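Local structure of TerD domain-containing protein (2QNG) at residues V37-S42 / G95-M100; T49-V54 / V118-R123. The protein is of unknown function but binds two calcium ions through a TerD domain, as a member of the CAPAB/TerDEXZ family. One frame throughout, in Å; residues are numbered along the deposited sequence. Where two conformers were deposited one is given.

Interaction 1: V37-S42 / G95-M100; sequences VKWDPS and GWDEVM. With CA (calcium ion), chain B; CA (calcium ion), chain C.
Val37 pairs with both Asp97 and Glu98, which makes this antiparallel pairing a classic beta bulge. Val37 N donates to Glu98 O at 2.8 Å, and Val37 O is gripped twice, by Asp97 N and by Glu98 N. The Glu98 donor lies in the carbonyl plane, whereas that of Asp97 is tilted 19° from it.

The two acidic residues of the bulge each bind a calcium ion. Asp97 takes one calcium ion with both carboxylate oxygens, OD1 at 2.5 Å and OD2 slightly closer, and Trp39 O binds the same ion at 2.4 Å. Asp97 OD2 also accepts the Trp39 N-H in a nearly straight bond (165°), so the carboxylate is held by metal and backbone together. Two waters of the ion are fixed in turn, one by Asp40 OD1 and the other by Gly95 O; Gly91 and Gly93 complete the site. Glu98, extended beyond CG, reaches the second calcium ion with OE1 at 2.6 Å, while its OE2 accepts from Ile53 N.

Two aromatic contacts flank the bonds. Lys38 lays CD over one face of the Trp96 six-membered ring, and the bend in its chain (chi3 -79°) brings NZ over that face too, 4.6 Å from the ring centroid in a cation-pi contact. Asp97 CB sits over a face of the Trp39 six-membered ring, 4.1 Å from its centroid; the indole NE1 is bonded to Thr49 O.

Strands 33-40 and 98-102 are neighbours in one five-stranded antiparallel sheet, with 135-141 beyond the first and 82-86 beyond the second, while Val37 and Trp39 pack against Ile53 and Leu51 of strand 51-59 in the other sheet.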
loop_
_atom_site.group_PDB
_atom_site.type_symbol
_atom_site.label_atom_id
_atom_site.label_comp_id
_atom_site.label_asym_id
_atom_site.label_seq_id
_atom_site.Cartn_x
_atom_site.Cartn_y
_atom_site.Cartn_z
ATOM N N VAL A 37 8.209 2.577 -0.618
ATOM C CA VAL A 37 7.852 3.350 -1.813
ATOM C C VAL A 37 8.793 4.541 -1.892
ATOM O O VAL A 37 9.134 5.137 -0.866
ATOM C CB VAL A 37 6.365 3.774 -1.745
ATOM C CG1 VAL A 37 5.965 4.643 -2.944
ATOM C CG2 VAL A 37 5.504 2.526 -1.702
ATOM N N LYS A 38 9.210 4.865 -3.116
ATOM C CA LYS A 38 10.092 6.004 -3.364
ATOM C C LYS A 38 9.593 6.802 -4.555
ATOM O O LYS A 38 8.899 6.267 -5.432
ATOM C CB LYS A 38 11.537 5.547 -3.627
ATOM C CG LYS A 38 11.772 5.010 -5.047
ATOM C CD LYS A 38 12.982 4.084 -5.136
ATOM C CE LYS A 38 14.291 4.827 -5.186
ATOM N NZ LYS A 38 15.415 3.990 -4.636
ATOM N N TRP A 39 9.947 8.079 -4.576
ATOM C CA TRP A 39 9.709 8.945 -5.718
ATOM C C TRP A 39 10.608 10.158 -5.586
ATOM O O TRP A 39 11.243 10.381 -4.541
ATOM C CB TRP A 39 8.226 9.346 -5.856
ATOM C CG TRP A 39 7.688 10.195 -4.761
ATOM C CD1 TRP A 39 7.485 11.550 -4.808
ATOM C CD2 TRP A 39 7.281 9.777 -3.438
ATOM N NE1 TRP A 39 6.948 11.999 -3.614
ATOM C CE2 TRP A 39 6.801 10.924 -2.764
ATOM C CE3 TRP A 39 7.205 8.543 -2.787
ATOM C CZ2 TRP A 39 6.312 10.879 -1.458
ATOM C CZ3 TRP A 39 6.716 8.495 -1.482
ATOM C CH2 TRP A 39 6.282 9.657 -0.825
ATOM N N ASP A 40 10.677 10.935 -6.660
ATOM C CA ASP A 40 11.438 12.177 -6.678
ATOM C C ASP A 40 10.467 13.355 -6.589
ATOM O O ASP A 40 9.315 13.255 -7.019
ATOM C CB ASP A 40 12.256 12.266 -7.964
ATOM C CG ASP A 40 13.394 11.247 -8.025
ATOM O OD1 ASP A 40 13.797 10.701 -6.961
ATOM O OD2 ASP A 40 13.902 10.989 -9.145
ATOM N N PRO A 41 10.907 14.473 -5.997
ATOM C CA PRO A 41 9.984 15.596 -5.806
ATOM C C PRO A 41 9.544 16.274 -7.099
ATOM O O PRO A 41 10.235 16.181 -8.121
ATOM C CB PRO A 41 10.787 16.595 -4.953
ATOM C CG PRO A 41 12.133 16.097 -4.869
ATOM C CD PRO A 41 12.226 14.709 -5.398
ATOM N N SER A 42 8.414 16.968 -7.005
ATOM C CA SER A 42 7.995 17.880 -8.058
ATOM C C SER A 42 9.034 18.968 -8.233
ATOM O O SER A 42 9.717 19.318 -7.279
ATOM C CB SER A 42 6.729 18.622 -7.639
ATOM O OG SER A 42 5.652 17.739 -7.478
ATOM N N GLY A 95 16.668 7.280 -1.611
ATOM C CA GLY A 95 16.283 6.003 -1.024
ATOM C C GLY A 95 14.789 5.930 -0.770
ATOM O O GLY A 95 14.009 6.650 -1.408
ATOM N N TRP A 96 14.385 5.059 0.149
ATOM C CA TRP A 96 12.951 4.827 0.350
ATOM C C TRP A 96 12.326 5.975 1.134
ATOM O O TRP A 96 12.834 6.362 2.182
ATOM C CB TRP A 96 12.751 3.473 1.034
ATOM C CG TRP A 96 13.277 2.368 0.162
ATOM C CD1 TRP A 96 14.436 1.666 0.339
ATOM C CD2 TRP A 96 12.730 1.929 -1.096
ATOM N NE1 TRP A 96 14.611 0.795 -0.705
ATOM C CE2 TRP A 96 13.597 0.943 -1.612
ATOM C CE3 TRP A 96 11.589 2.261 -1.820
ATOM C CZ2 TRP A 96 13.337 0.275 -2.822
ATOM C CZ3 TRP A 96 11.339 1.618 -3.028
ATOM C CH2 TRP A 96 12.213 0.638 -3.514
ATOM N N ASP A 97 11.252 6.550 0.592
ATOM C CA ASP A 97 10.614 7.709 1.214
ATOM C C ASP A 97 9.535 7.338 2.219
ATOM O O ASP A 97 9.329 8.058 3.198
ATOM C CB ASP A 97 10.003 8.622 0.145
ATOM C CG ASP A 97 11.046 9.176 -0.790
ATOM O OD1 ASP A 97 11.925 9.955 -0.336
ATOM O OD2 ASP A 97 11.007 8.860 -1.986
ATOM N N GLU A 98 8.860 6.215 1.997
ATOM C CA GLU A 98 7.795 5.810 2.906
ATOM C C GLU A 98 7.819 4.294 2.994
ATOM O O GLU A 98 7.969 3.604 1.987
ATOM C CB GLU A 98 6.465 6.370 2.388
ATOM C CG GLU A 98 5.250 6.189 3.293
ATOM C CD GLU A 98 4.163 7.247 3.044
ATOM O OE1 GLU A 98 4.477 8.439 2.797
ATOM O OE2 GLU A 98 2.976 6.889 3.131
ATOM N N VAL A 99 7.731 3.785 4.224
ATOM C CA VAL A 99 7.916 2.367 4.495
ATOM C C VAL A 99 6.848 1.935 5.478
ATOM O O VAL A 99 6.611 2.622 6.465
ATOM C CB VAL A 99 9.322 2.075 5.092
ATOM C CG1 VAL A 99 9.511 0.582 5.317
ATOM C CG2 VAL A 99 10.444 2.643 4.190
HETATM N N MSE A 100 6.220 0.796 5.189
HETATM C CA MSE A 100 5.240 0.210 6.114
HETATM C C MSE A 100 5.585 -1.230 6.408
HETATM O O MSE A 100 6.049 -1.955 5.542
HETATM C CB MSE A 100 3.831 0.280 5.533
HETATM C CG MSE A 100 2.777 -0.366 6.422
HETATM SE SE MSE A 100 0.977 -0.235 5.672
HETATM C CE MSE A 100 0.629 1.701 5.885
HETATM CA CA CA B . 12.731 10.417 -2.710
HETATM CA CA CA C . 3.178 10.544 1.941
HETATM O O HOH W 1 14.126 11.423 -4.366
HETATM O O HOH W 2 13.790 8.445 -3.429
HETATM O O HOH W 3 2.739 11.273 4.117
#

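Interaction 2: T49-V54 / V118-R123; sequences TDLDIV and VVIQQR. With CA (calcium ion), chain C.
Asp52 and Val119 form the hydrogen-bonded pair at the heart of this antiparallel contact, with Asp52 N to Val119 O at 2.8 Å and the return bond from Val119 N equally regular. Both donors lie in the carbonyl plane of their acceptor. Leu51 with Ile120 and Ile53 with Val118 are the non-hydrogen-bonded pairs next to it.

The close packing lies on the buried strand residues. Leu51 straddles two neighbours: CD2 meets Val118 CG1 at 4.0 Å, and CD1 runs alongside Ile120 CG1. On the sheet face of Asp52 and Val119, the valine CG2, set between its backbone N and carbonyl carbon, presses against Asp52 CB at 3.6 Å.

Toward the partly exposed end the contact becomes looser and more polar. Gln121 N still donates almost straight to Asp50 O, but one water spans Asp50 N and Gln121 O. Gln121 CG lies beside Asp50 OD2, and the bend at chi2 (-71°) carries the amide NE2 across to Asp52 OD2 at 2.8 Å. That bond reaches the anti side of the carboxylate, 33° out of its plane, with the two flat groups turned 58° apart. With an alanine in place of Gln121 the amide donor to Asp52 OD2 is gone, and the carboxylate is likely to be freer to turn.

Asp52 thus divides its labour: OD1 binds calcium at 2.2 Å while OD2 takes the amide. Asp50 OD1 and Leu51 O join it on the metal at 2.3 Å, with Ser88 and Glu98 completing the protein ligands. The ion would be expected to offset the negative charge gathered here, and the geometry is consistent with Gln121 being a neutral second-shell residue that steadies a first-shell carboxylate.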
loop_
_atom_site.group_PDB
_atom_site.type_symbol
_atom_site.label_atom_id
_atom_site.label_comp_id
_atom_site.label_asym_id
_atom_site.label_seq_id
_atom_site.Cartn_x
_atom_site.Cartn_y
_atom_site.Cartn_z
ATOM N N THR A 49 4.552 16.473 -4.764
ATOM C CA THR A 49 4.109 15.119 -5.051
ATOM C C THR A 49 4.134 14.343 -3.728
ATOM O O THR A 49 5.209 14.238 -3.092
ATOM C CB THR A 49 5.052 14.423 -6.032
ATOM O OG1 THR A 49 5.062 15.127 -7.273
ATOM C CG2 THR A 49 4.618 13.007 -6.278
ATOM N N ASP A 50 2.988 13.783 -3.320
ATOM C CA ASP A 50 2.881 13.097 -2.032
ATOM C C ASP A 50 2.182 11.773 -2.283
ATOM O O ASP A 50 1.010 11.753 -2.640
ATOM C CB ASP A 50 2.053 13.982 -1.080
ATOM C CG ASP A 50 1.906 13.383 0.316
ATOM O OD1 ASP A 50 2.528 12.312 0.603
ATOM O OD2 ASP A 50 1.152 13.984 1.122
ATOM N N LEU A 51 2.927 10.683 -2.147
ATOM C CA LEU A 51 2.379 9.340 -2.192
ATOM C C LEU A 51 2.216 8.850 -0.767
ATOM O O LEU A 51 3.065 9.163 0.086
ATOM C CB LEU A 51 3.302 8.372 -2.973
ATOM C CG LEU A 51 3.230 8.431 -4.519
ATOM C CD1 LEU A 51 3.446 9.837 -5.123
ATOM C CD2 LEU A 51 4.204 7.429 -5.127
ATOM N N ASP A 52 1.146 8.093 -0.517
ATOM C CA ASP A 52 0.948 7.492 0.796
ATOM C C ASP A 52 0.719 6.001 0.648
ATOM O O ASP A 52 -0.060 5.570 -0.203
ATOM C CB ASP A 52 -0.289 8.072 1.483
ATOM C CG ASP A 52 -0.094 9.511 1.950
ATOM O OD1 ASP A 52 1.030 9.965 2.160
ATOM O OD2 ASP A 52 -1.105 10.201 2.161
ATOM N N ILE A 53 1.366 5.213 1.516
ATOM C CA ILE A 53 1.081 3.779 1.604
ATOM C C ILE A 53 -0.147 3.600 2.504
ATOM O O ILE A 53 -0.273 4.256 3.553
ATOM C CB ILE A 53 2.268 3.014 2.205
ATOM C CG1 ILE A 53 3.528 3.228 1.363
ATOM C CG2 ILE A 53 1.921 1.541 2.302
ATOM C CD1 ILE A 53 4.783 2.620 1.987
ATOM N N VAL A 54 -1.034 2.709 2.067
ATOM C CA VAL A 54 -2.202 2.381 2.887
ATOM C C VAL A 54 -2.408 0.876 2.877
ATOM O O VAL A 54 -2.160 0.195 1.878
ATOM C CB VAL A 54 -3.491 3.153 2.446
ATOM C CG1 VAL A 54 -3.770 2.903 1.015
ATOM C CG2 VAL A 54 -4.695 2.756 3.305
ATOM N N VAL A 118 -1.059 2.196 -2.762
ATOM C CA VAL A 118 -0.353 3.454 -2.783
ATOM C C VAL A 118 -1.303 4.461 -3.413
ATOM O O VAL A 118 -1.813 4.223 -4.519
ATOM C CB VAL A 118 0.953 3.364 -3.605
ATOM C CG1 VAL A 118 1.647 4.720 -3.717
ATOM C CG2 VAL A 118 1.896 2.317 -3.000
ATOM N N VAL A 119 -1.544 5.570 -2.706
ATOM C CA VAL A 119 -2.341 6.659 -3.259
ATOM C C VAL A 119 -1.471 7.861 -3.555
ATOM O O VAL A 119 -0.511 8.121 -2.822
ATOM C CB VAL A 119 -3.478 7.076 -2.292
ATOM C CG1 VAL A 119 -4.382 5.911 -2.011
ATOM C CG2 VAL A 119 -2.936 7.652 -0.963
ATOM N N ILE A 120 -1.836 8.610 -4.593
ATOM C CA ILE A 120 -1.223 9.887 -4.851
ATOM C C ILE A 120 -2.192 10.934 -4.342
ATOM O O ILE A 120 -3.369 10.941 -4.720
ATOM C CB ILE A 120 -1.006 10.114 -6.341
ATOM C CG1 ILE A 120 -0.150 8.999 -6.951
ATOM C CG2 ILE A 120 -0.387 11.514 -6.576
ATOM C CD1 ILE A 120 -0.206 8.960 -8.452
ATOM N N GLN A 121 -1.725 11.804 -3.449
ATOM C CA GLN A 121 -2.600 12.881 -2.965
ATOM C C GLN A 121 -2.993 13.790 -4.129
ATOM O O GLN A 121 -2.164 14.112 -4.983
ATOM C CB GLN A 121 -1.904 13.709 -1.886
ATOM C CG GLN A 121 -1.760 12.935 -0.564
ATOM C CD GLN A 121 -3.094 12.730 0.164
ATOM O OE1 GLN A 121 -4.048 13.491 -0.035
ATOM N NE2 GLN A 121 -3.171 11.690 0.974
ATOM N N GLN A 122 -4.268 14.210 -4.137
ATOM C CA GLN A 122 -4.864 14.936 -5.272
ATOM C C GLN A 122 -5.286 16.355 -4.935
ATOM O O GLN A 122 -5.623 17.117 -5.833
ATOM C CB GLN A 122 -6.111 14.186 -5.789
ATOM C CG GLN A 122 -5.843 12.778 -6.309
ATOM C CD GLN A 122 -4.892 12.785 -7.474
ATOM O OE1 GLN A 122 -5.122 13.477 -8.471
ATOM N NE2 GLN A 122 -3.828 11.990 -7.374
ATOM N N ARG A 123 -5.302 16.707 -3.656
ATOM C CA ARG A 123 -5.873 17.991 -3.234
ATOM C C ARG A 123 -5.245 19.187 -3.963
ATOM O O ARG A 123 -5.963 20.116 -4.360
ATOM C CB ARG A 123 -5.744 18.142 -1.713
ATOM C CG ARG A 123 -6.406 19.362 -1.088
ATOM C CD ARG A 123 -5.733 19.709 0.255
ATOM N NE ARG A 123 -4.297 19.937 0.074
ATOM C CZ ARG A 123 -3.356 19.750 0.999
ATOM N NH1 ARG A 123 -3.671 19.329 2.226
ATOM N NH2 ARG A 123 -2.086 19.989 0.693
HETATM CA CA CA C . 3.178 10.544 1.941
HETATM O O HOH W 4 0.651 14.540 -4.815
HETATM O O HOH W 3 2.739 11.273 4.117
#

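Overall arrangement
The two contacts lie about 11 Å apart between centres, one in each of the two five-stranded antiparallel sheets that pack together in this TerD domain. Along the chain their segments alternate, 37-42, 49-54, 95-100, 118-123, and strand 33-40 of one sheet leads into 51-59 of the other, and 98-102 into 111-120. The calcium ion held by Glu98 in interaction 1 and by residues 50-52 in interaction 2 spans the sheets, together with a shared water. Ser42 OG and Thr49 OG1 lie 2.7 Å apart in a probable hydrogen bond nearby. The other calcium ion, 10.6 Å from the shared calcium ion, is bound in interaction 1 and not in interaction 2.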